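Local structure of probable FAD-dependent oxidoreductase PA4991 (Pseudomonas aeruginosa PAO1, 5EZ7) at residues Gln4-Asp9 / Pro375-Pro380; Ala199-Leu204 / Ala359-Asp364; Lys240-His245 / Lys298-Ile303. The protein binds one FAD per subunit and probably works as an FAD-dependent oxidoreductase of the DAO family, although its physiological substrate is unknown. All coordinates share one frame; numbering follows the deposited sequence.

Contact 1. Residues Gln4-Asp9 / Pro375-Pro380; sequences QALSTD and PQLPRP
Pro375 lies against Leu6 and Gln4 at once, and its ring carbons take most of the touches. On the Leu6 side the methyl CD2 reaches Pro375 CD at 3.6 Å and stands 4.0 Å from Pro375 CG, so one branch of the leucine packs on the CG-CD side of the pyrrolidine ring. The other branch serves a different partner: Leu6 CD1 comes within 4.2 Å of Leu377 CD2, a looser methyl-methyl approach. Leu6 thus divides its two methyls between Pro375 and Leu377.

The Gln4 and Pro375 side chains come at each other from opposite directions. Gln4 runs extended (CG anti to the backbone N, chi1 -171°, and chi2 -179°), which carries the carboxamide over to the ring carbons. Both ends of the amide take part, NE2 at 3.8 Å from Pro375 CG and OE1 at 3.8 Å from Pro375 CB. No hydrogen bond joins the two segments; across the contact the amide meets only ring carbons, and 165 Å² is buried. Gln4 is exposed whereas Leu6 is buried.

This is plain packing of the C-terminal loop on the N-terminal edge strand of a four-stranded mixed sheet, with the Leu377 side chain about 14 Å from the FAD. That strand, 6-7, pairs in parallel with strand 195-198, whose Arg195 touches both Leu6 and Leu377. Leu374 also lies on Leu6. Further along the loop that follows helix 350-364, Leu377 and Pro378 rest on Leu173 of strand 172-174, an outermost strand of the neighbouring six-stranded sheet.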
loop_
_atom_site.group_PDB
_atom_site.type_symbol
_atom_site.label_atom_id
_atom_site.label_comp_id
_atom_site.label_asym_id
_atom_site.label_seq_id
_atom_site.Cartn_x
_atom_site.Cartn_y
_atom_site.Cartn_z
ATOM N N GLN A 4 31.589 2.808 5.178
ATOM C CA GLN A 4 31.558 4.059 5.962
ATOM C C GLN A 4 30.384 4.050 6.947
ATOM O O GLN A 4 29.215 3.860 6.538
ATOM C CB GLN A 4 31.434 5.248 5.007
ATOM C CG GLN A 4 31.604 6.633 5.619
ATOM C CD GLN A 4 31.442 7.740 4.564
ATOM O OE1 GLN A 4 31.940 7.638 3.437
ATOM N NE2 GLN A 4 30.714 8.787 4.919
ATOM N N ALA A 5 30.674 4.223 8.229
ATOM C CA ALA A 5 29.605 4.180 9.226
ATOM C C ALA A 5 28.634 5.350 9.054
ATOM O O ALA A 5 29.031 6.420 8.611
ATOM C CB ALA A 5 30.182 4.182 10.625
ATOM N N LEU A 6 27.366 5.140 9.388
ATOM C CA LEU A 6 26.366 6.184 9.248
ATOM C C LEU A 6 25.708 6.506 10.570
ATOM O O LEU A 6 25.698 5.701 11.484
ATOM C CB LEU A 6 25.271 5.785 8.265
ATOM C CG LEU A 6 25.640 5.325 6.844
ATOM C CD1 LEU A 6 24.371 5.180 6.005
ATOM C CD2 LEU A 6 26.611 6.266 6.148
ATOM N N SER A 7 25.104 7.685 10.609
ATOM C CA SER A 7 24.457 8.231 11.785
ATOM C C SER A 7 23.232 9.017 11.283
ATOM O O SER A 7 23.380 9.827 10.371
ATOM C CB SER A 7 25.497 9.121 12.482
ATOM O OG SER A 7 24.951 9.983 13.429
ATOM N N THR A 8 22.037 8.719 11.795
ATOM C CA THR A 8 20.831 9.522 11.543
ATOM C C THR A 8 19.957 9.574 12.785
ATOM O O THR A 8 20.343 9.079 13.849
ATOM C CB THR A 8 19.918 8.983 10.371
ATOM O OG1 THR A 8 19.719 7.555 10.496
ATOM C CG2 THR A 8 20.466 9.416 9.023
ATOM N N ASP A 9 18.765 10.162 12.619
ATOM C CA ASP A 9 17.765 10.191 13.644
ATOM C C ASP A 9 16.899 8.956 13.620
ATOM O O ASP A 9 16.800 8.311 14.643
ATOM C CB ASP A 9 16.923 11.467 13.535
ATOM C CG ASP A 9 17.783 12.755 13.671
ATOM O OD1 ASP A 9 18.695 12.817 14.551
ATOM O OD2 ASP A 9 17.541 13.679 12.865
ATOM N N PRO A 375 26.875 9.663 2.523
ATOM C CA PRO A 375 27.649 9.495 1.270
ATOM C C PRO A 375 26.723 9.009 0.157
ATOM O O PRO A 375 25.514 8.989 0.328
ATOM C CB PRO A 375 28.676 8.402 1.635
ATOM C CG PRO A 375 27.951 7.557 2.638
ATOM C CD PRO A 375 27.131 8.543 3.463
ATOM N N GLN A 376 27.295 8.634 -0.976
ATOM C CA GLN A 376 26.554 7.907 -1.997
ATOM C C GLN A 376 26.304 6.504 -1.475
ATOM O O GLN A 376 27.181 5.875 -0.862
ATOM C CB GLN A 376 27.314 7.825 -3.327
ATOM C CG GLN A 376 27.637 9.164 -4.017
ATOM C CD GLN A 376 26.454 9.791 -4.748
ATOM O OE1 GLN A 376 26.459 9.925 -5.983
ATOM N NE2 GLN A 376 25.441 10.200 -3.982
ATOM N N LEU A 377 25.090 6.037 -1.706
ATOM C CA LEU A 377 24.635 4.740 -1.221
ATOM C C LEU A 377 24.032 3.956 -2.367
ATOM O O LEU A 377 23.473 4.566 -3.254
ATOM C CB LEU A 377 23.590 4.949 -0.121
ATOM C CG LEU A 377 24.128 5.666 1.130
ATOM C CD1 LEU A 377 22.997 5.995 2.089
ATOM C CD2 LEU A 377 25.190 4.864 1.871
ATOM N N PRO A 378 24.179 2.610 -2.362
ATOM C CA PRO A 378 23.455 1.816 -3.351
ATOM C C PRO A 378 21.922 1.977 -3.147
ATOM O O PRO A 378 21.442 2.077 -2.023
ATOM C CB PRO A 378 23.943 0.384 -3.101
ATOM C CG PRO A 378 24.570 0.382 -1.749
ATOM C CD PRO A 378 25.066 1.776 -1.518
ATOM N N ARG A 379 21.193 2.084 -4.254
ATOM C CA ARG A 379 19.813 2.501 -4.217
ATOM C C ARG A 379 18.914 1.346 -4.599
ATOM O O ARG A 379 19.210 0.593 -5.527
ATOM C CB ARG A 379 19.569 3.682 -5.136
ATOM C CG ARG A 379 20.521 4.826 -4.850
ATOM C CD ARG A 379 20.056 6.113 -5.486
ATOM N NE ARG A 379 19.464 6.957 -4.464
ATOM C CZ ARG A 379 18.230 7.457 -4.458
ATOM N NH1 ARG A 379 17.358 7.253 -5.454
ATOM N NH2 ARG A 379 17.868 8.197 -3.415
ATOM N N PRO A 380 17.819 1.183 -3.859
ATOM C CA PRO A 380 16.871 0.134 -4.237
ATOM C C PRO A 380 16.159 0.476 -5.575
ATOM O O PRO A 380 16.013 1.654 -5.897
ATOM C CB PRO A 380 15.892 0.097 -3.054
ATOM C CG PRO A 380 15.948 1.465 -2.468
ATOM C CD PRO A 380 17.312 2.054 -2.791
#

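Contact 2. Residues Ala199-Leu204 / Ala359-Asp364; sequences AQRVVL and ARLEED
The guanidinium of Arg201 meets the carboxylate of Asp364 at its edge: OD2 lies in the guanidinium plane, 3.1 Å from NH2. The N-H...O angle of 152° supports a hydrogen-bonded salt bridge. The carboxylate receives it on the anti side of OD2, but tilted out of the carboxylate plane. NH2 to OD2 is the one bond across the contact, and with the planes 68° apart the two groups do not lie side by side in the two-bond fashion. NH1 of the same guanidinium lies 2.9 Å from the carbonyl oxygen of Gln200, a second hydrogen bond that helps fix its rotation. The Arg201 chain bends at chi2 (-68°), and its aliphatic part runs past Leu361 in the opposite sense, with CG 4.0 Å from Leu361 CD2.

The contact joins a strand to a helix of the FAD-binding domain, which has a Rossmann-like core. Strand 201-204 lies in the mixed six-stranded sheet between strands 10-13 and 339-343, and helix 350-364 packs on it near the helix's C-terminal end. Leu361 also touches Leu26 of helix 17-28.

Arg201, Arg360, Glu363 and Asp364 form a salt-bridge network. Arg201 NH2 and Arg360 NH1 are 6.3 Å apart, and Asp364 between them probably offsets their like charges. Asp364 OD1 accepts a weak bond from Arg360 NH1 at 3.2 Å, while Arg360 NH2 makes another weak one to Glu363 OE1. Arg360 NH1 has a further partner in Glu335.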
loop_
_atom_site.group_PDB
_atom_site.type_symbol
_atom_site.label_atom_id
_atom_site.label_comp_id
_atom_site.label_asym_id
_atom_site.label_seq_id
_atom_site.Cartn_x
_atom_site.Cartn_y
_atom_site.Cartn_z
ATOM N N ALA A 199 21.168 5.179 15.196
ATOM C CA ALA A 199 19.908 5.961 15.103
ATOM C C ALA A 199 19.157 6.005 16.399
ATOM O O ALA A 199 19.285 5.091 17.164
ATOM C CB ALA A 199 18.993 5.384 14.044
ATOM N N GLN A 200 18.418 7.104 16.628
ATOM C CA GLN A 200 17.764 7.370 17.925
ATOM C C GLN A 200 16.642 6.395 18.034
ATOM O O GLN A 200 16.278 5.971 19.139
ATOM C CB GLN A 200 17.220 8.801 18.073
ATOM C CG GLN A 200 18.199 9.927 17.819
ATOM C CD GLN A 200 17.669 11.279 18.293
ATOM O OE1 GLN A 200 17.405 11.472 19.485
ATOM N NE2 GLN A 200 17.514 12.233 17.362
ATOM N N ARG A 201 16.059 6.060 16.880
ATOM C CA ARG A 201 15.046 4.993 16.787
ATOM C C ARG A 201 15.193 4.164 15.553
ATOM O O ARG A 201 15.790 4.613 14.607
ATOM C CB ARG A 201 13.634 5.592 16.772
ATOM C CG ARG A 201 13.250 6.260 18.074
ATOM C CD ARG A 201 13.092 5.255 19.202
ATOM N NE ARG A 201 12.537 5.855 20.412
ATOM C CZ ARG A 201 13.209 6.395 21.424
ATOM N NH1 ARG A 201 14.539 6.491 21.443
ATOM N NH2 ARG A 201 12.518 6.845 22.464
ATOM N N VAL A 202 14.579 2.981 15.575
ATOM C CA VAL A 202 14.513 2.055 14.432
ATOM C C VAL A 202 13.037 1.680 14.260
ATOM O O VAL A 202 12.373 1.226 15.224
ATOM C CB VAL A 202 15.361 0.767 14.638
ATOM C CG1 VAL A 202 15.239 -0.183 13.432
ATOM C CG2 VAL A 202 16.822 1.102 14.853
ATOM N N VAL A 203 12.524 1.905 13.050
ATOM C CA VAL A 203 11.170 1.558 12.698
ATOM C C VAL A 203 11.122 0.422 11.673
ATOM O O VAL A 203 11.718 0.520 10.573
ATOM C CB VAL A 203 10.429 2.747 12.097
ATOM C CG1 VAL A 203 8.948 2.384 11.872
ATOM C CG2 VAL A 203 10.553 3.966 13.001
ATOM N N LEU A 204 10.357 -0.618 12.006
ATOM C CA LEU A 204 10.107 -1.760 11.091
ATOM C C LEU A 204 8.761 -1.617 10.397
ATOM O O LEU A 204 7.696 -1.853 11.005
ATOM C CB LEU A 204 10.151 -3.075 11.842
ATOM C CG LEU A 204 11.357 -3.327 12.707
ATOM C CD1 LEU A 204 11.258 -4.725 13.285
ATOM C CD2 LEU A 204 12.622 -3.178 11.901
ATOM N N ALA A 359 3.713 10.744 16.916
ATOM C CA ALA A 359 3.250 10.975 18.289
ATOM C C ALA A 359 4.092 10.250 19.347
ATOM O O ALA A 359 4.187 10.721 20.460
ATOM C CB ALA A 359 1.778 10.612 18.447
ATOM N N ARG A 360 4.672 9.101 19.021
ATOM C CA ARG A 360 5.624 8.457 19.933
ATOM C C ARG A 360 6.876 9.261 20.069
ATOM O O ARG A 360 7.403 9.368 21.147
ATOM C CB ARG A 360 6.010 7.070 19.454
ATOM C CG ARG A 360 4.862 6.103 19.594
ATOM C CD ARG A 360 4.857 5.349 20.913
ATOM N NE ARG A 360 4.367 6.131 22.051
ATOM C CZ ARG A 360 5.047 6.448 23.168
ATOM N NH1 ARG A 360 6.322 6.074 23.380
ATOM N NH2 ARG A 360 4.430 7.164 24.107
ATOM N N LEU A 361 7.361 9.785 18.948
ATOM C CA LEU A 361 8.574 10.581 18.919
ATOM C C LEU A 361 8.343 11.868 19.685
ATOM O O LEU A 361 9.156 12.252 20.503
ATOM C CB LEU A 361 8.984 10.923 17.498
ATOM C CG LEU A 361 9.290 9.760 16.560
ATOM C CD1 LEU A 361 9.611 10.283 15.162
ATOM C CD2 LEU A 361 10.446 8.934 17.097
ATOM N N GLU A 362 7.243 12.518 19.361
ATOM C CA GLU A 362 6.725 13.660 20.066
ATOM C C GLU A 362 6.579 13.413 21.595
ATOM O O GLU A 362 7.099 14.202 22.393
ATOM C CB GLU A 362 5.383 14.053 19.406
ATOM C CG GLU A 362 4.507 15.047 20.139
ATOM C CD GLU A 362 5.291 16.226 20.705
ATOM O OE1 GLU A 362 6.168 16.773 19.974
ATOM O OE2 GLU A 362 5.043 16.589 21.893
ATOM N N GLU A 363 5.899 12.343 22.012
ATOM C CA GLU A 363 5.753 12.068 23.434
ATOM C C GLU A 363 7.110 11.755 24.122
ATOM O O GLU A 363 7.342 12.158 25.264
ATOM C CB GLU A 363 4.735 10.961 23.709
ATOM C CG GLU A 363 4.552 10.768 25.228
ATOM C CD GLU A 363 3.339 9.957 25.660
ATOM O OE1 GLU A 363 2.644 9.363 24.790
ATOM O OE2 GLU A 363 3.094 9.931 26.893
ATOM N N ASP A 364 7.992 11.053 23.416
ATOM C CA ASP A 364 9.272 10.646 23.979
ATOM C C ASP A 364 10.332 11.732 23.944
ATOM O O ASP A 364 11.384 11.581 24.576
ATOM C CB ASP A 364 9.800 9.378 23.292
ATOM C CG ASP A 364 9.175 8.090 23.862
ATOM O OD1 ASP A 364 8.270 8.183 24.747
ATOM O OD2 ASP A 364 9.616 6.995 23.417
#

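Contact 3. Residues Lys240-His245 / Lys298-Ile303; sequences KPLYAH and KLLPWI
This is a small, mostly apolar contact between a loop leading into strand 244-246 and the turn that ends helix 285-299, in the part of the protein built on the mixed eight-stranded sheet. Two side-chain pairs carry nearly all of the 156 Å² buried between the segments. The first is Leu242 with Leu300, which reach toward each other tip to tip: Leu242 CD2 and Leu300 CD1 are 3.6 Å apart. Leu242 has CG anti to the backbone N (chi1 179°), which directs its branch out to the partner. Leu300 is the first residue to leave helical geometry, and it opens a type I turn to Ile303 that is closed by the Ile303 N to Leu300 O bond of 3.2 Å. That turn places Leu300 and Ile303 on the same front, both aimed at the loop.

The second pair is Ile303 with Lys240. The isoleucine CD1 sits at 4.0 Å from Lys240 CG and at 3.8 Å from Lys240 NZ: the two side chains cross at a slant, and the bend at chi4 (87°) turns NZ back so that CG and NZ both touch the methyl. Trp104 of strand 102-105 also touches Leu300, and Ala137 and Val257 lie on Leu242.

With no hydrogen bond between the segments, the contact is van der Waals packing. The leucine pair is buried, while Lys240 is exposed; its ammonium touches a methyl here and gains no polar partner from segment 298-303.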
loop_
_atom_site.group_PDB
_atom_site.type_symbol
_atom_site.label_atom_id
_atom_site.label_comp_id
_atom_site.label_asym_id
_atom_site.label_seq_id
_atom_site.Cartn_x
_atom_site.Cartn_y
_atom_site.Cartn_z
ATOM N N LYS A 240 -13.276 -0.694 -20.763
ATOM C CA LYS A 240 -13.588 0.690 -20.506
ATOM C C LYS A 240 -13.319 0.925 -19.018
ATOM O O LYS A 240 -13.494 0.005 -18.194
ATOM C CB LYS A 240 -15.029 1.001 -20.880
ATOM C CG LYS A 240 -15.314 0.761 -22.357
ATOM C CD LYS A 240 -16.516 1.556 -22.849
ATOM C CE LYS A 240 -16.856 1.321 -24.321
ATOM N NZ LYS A 240 -17.765 0.138 -24.523
ATOM N N PRO A 241 -12.858 2.142 -18.677
ATOM C CA PRO A 241 -12.499 2.408 -17.277
ATOM C C PRO A 241 -13.682 2.186 -16.280
ATOM O O PRO A 241 -14.839 2.525 -16.564
ATOM C CB PRO A 241 -12.032 3.855 -17.270
ATOM C CG PRO A 241 -11.940 4.284 -18.692
ATOM C CD PRO A 241 -12.660 3.310 -19.564
ATOM N N LEU A 242 -13.332 1.607 -15.139
ATOM C CA LEU A 242 -14.220 1.249 -14.105
ATOM C C LEU A 242 -13.467 1.107 -12.767
ATOM O O LEU A 242 -12.382 0.433 -12.677
ATOM C CB LEU A 242 -14.814 -0.086 -14.452
ATOM C CG LEU A 242 -15.791 -0.695 -13.461
ATOM C CD1 LEU A 242 -16.955 0.261 -13.113
ATOM C CD2 LEU A 242 -16.256 -1.982 -14.092
ATOM N N TYR A 243 -14.046 1.720 -11.735
ATOM C CA TYR A 243 -13.499 1.670 -10.365
ATOM C C TYR A 243 -14.693 1.496 -9.426
ATOM O O TYR A 243 -15.411 2.461 -9.179
ATOM C CB TYR A 243 -12.714 2.955 -10.055
ATOM C CG TYR A 243 -11.632 3.208 -11.081
ATOM C CD1 TYR A 243 -11.903 3.857 -12.290
ATOM C CD2 TYR A 243 -10.346 2.748 -10.870
ATOM C CE1 TYR A 243 -10.895 4.049 -13.229
ATOM C CE2 TYR A 243 -9.352 2.930 -11.804
ATOM C CZ TYR A 243 -9.623 3.568 -12.976
ATOM O OH TYR A 243 -8.593 3.702 -13.881
ATOM N N ALA A 244 -14.945 0.277 -8.941
ATOM C CA ALA A 244 -16.197 0.025 -8.258
ATOM C C ALA A 244 -16.213 -1.205 -7.363
ATOM O O ALA A 244 -15.551 -2.184 -7.645
ATOM C CB ALA A 244 -17.323 -0.061 -9.287
ATOM N N HIS A 245 -16.968 -1.126 -6.272
ATOM C CA HIS A 245 -17.359 -2.301 -5.495
ATOM C C HIS A 245 -18.737 -2.765 -6.011
ATOM O O HIS A 245 -19.662 -1.965 -6.002
ATOM C CB HIS A 245 -17.524 -1.954 -4.024
ATOM C CG HIS A 245 -16.309 -1.381 -3.371
ATOM N ND1 HIS A 245 -15.093 -2.032 -3.332
ATOM C CD2 HIS A 245 -16.150 -0.249 -2.645
ATOM C CE1 HIS A 245 -14.228 -1.302 -2.650
ATOM N NE2 HIS A 245 -14.844 -0.208 -2.235
ATOM N N LYS A 298 -21.957 -11.821 -16.464
ATOM C CA LYS A 298 -23.195 -11.388 -15.810
ATOM C C LYS A 298 -23.282 -9.901 -15.560
ATOM O O LYS A 298 -24.340 -9.308 -15.758
ATOM C CB LYS A 298 -23.404 -12.071 -14.466
ATOM C CG LYS A 298 -23.653 -13.551 -14.583
ATOM C CD LYS A 298 -24.501 -14.057 -13.430
ATOM C CE LYS A 298 -24.068 -15.458 -13.023
ATOM N NZ LYS A 298 -24.924 -15.915 -11.893
ATOM N N LEU A 299 -22.199 -9.321 -15.069
ATOM C CA LEU A 299 -22.212 -7.977 -14.569
ATOM C C LEU A 299 -21.959 -6.930 -15.637
ATOM O O LEU A 299 -22.484 -5.837 -15.528
ATOM C CB LEU A 299 -21.160 -7.838 -13.441
ATOM C CG LEU A 299 -21.386 -8.766 -12.231
ATOM C CD1 LEU A 299 -20.297 -8.536 -11.180
ATOM C CD2 LEU A 299 -22.755 -8.612 -11.590
ATOM N N LEU A 300 -21.107 -7.255 -16.622
ATOM C CA LEU A 300 -20.689 -6.349 -17.699
ATOM C C LEU A 300 -20.747 -7.058 -19.076
ATOM O O LEU A 300 -19.798 -7.085 -19.824
ATOM C CB LEU A 300 -19.269 -5.863 -17.415
ATOM C CG LEU A 300 -19.131 -4.998 -16.157
ATOM C CD1 LEU A 300 -17.686 -4.891 -15.708
ATOM C CD2 LEU A 300 -19.696 -3.617 -16.381
ATOM N N PRO A 301 -21.885 -7.639 -19.423
ATOM C CA PRO A 301 -21.970 -8.374 -20.706
ATOM C C PRO A 301 -21.699 -7.564 -22.011
ATOM O O PRO A 301 -21.395 -8.149 -23.027
ATOM C CB PRO A 301 -23.403 -8.880 -20.717
ATOM C CG PRO A 301 -24.145 -7.955 -19.796
ATOM C CD PRO A 301 -23.193 -7.508 -18.760
ATOM N N TRP A 302 -21.786 -6.239 -21.958
ATOM C CA TRP A 302 -21.589 -5.377 -23.128
ATOM C C TRP A 302 -20.108 -5.192 -23.490
ATOM O O TRP A 302 -19.817 -4.564 -24.491
ATOM C CB TRP A 302 -22.297 -4.008 -22.947
ATOM C CG TRP A 302 -22.081 -3.358 -21.612
ATOM C CD1 TRP A 302 -21.080 -2.474 -21.268
ATOM C CD2 TRP A 302 -22.838 -3.577 -20.418
ATOM N NE1 TRP A 302 -21.197 -2.116 -19.951
ATOM C CE2 TRP A 302 -22.266 -2.768 -19.403
ATOM C CE3 TRP A 302 -23.953 -4.359 -20.110
ATOM C CZ2 TRP A 302 -22.771 -2.725 -18.097
ATOM C CZ3 TRP A 302 -24.450 -4.328 -18.793
ATOM C CH2 TRP A 302 -23.859 -3.519 -17.808
ATOM N N ILE A 303 -19.194 -5.695 -22.659
ATOM C CA ILE A 303 -17.750 -5.694 -22.931
ATOM C C ILE A 303 -17.251 -7.084 -23.383
ATOM O O ILE A 303 -17.150 -8.003 -22.566
ATOM C CB ILE A 303 -16.958 -5.271 -21.655
ATOM C CG1 ILE A 303 -17.409 -3.900 -21.113
ATOM C CG2 ILE A 303 -15.452 -5.191 -21.936
ATOM C CD1 ILE A 303 -17.199 -2.717 -22.036
#

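Contacts 1 and 2 are close neighbours, their centres 19 Å apart, and they touch directly: Asp9 O lies 2.8 Å from Gln200 N and 3.3 Å from Arg201 N, both probable hydrogen bonds where the two segments run from the four-stranded sheet into the six-stranded one. Contact 3 lies across the chain's centre, about 47 Å from contact 1 and 45 Å from contact 2 between centres, beside the eight-stranded sheet. Along the chain the three are nested, 240-303 inside 199-364 inside 4-380. The chain's two ends and strand 201-204 meet in the Rossmann-like part, while contact 3 belongs to the other part; contacts 1 and 3 each have a side chain about 14 Å from the FAD.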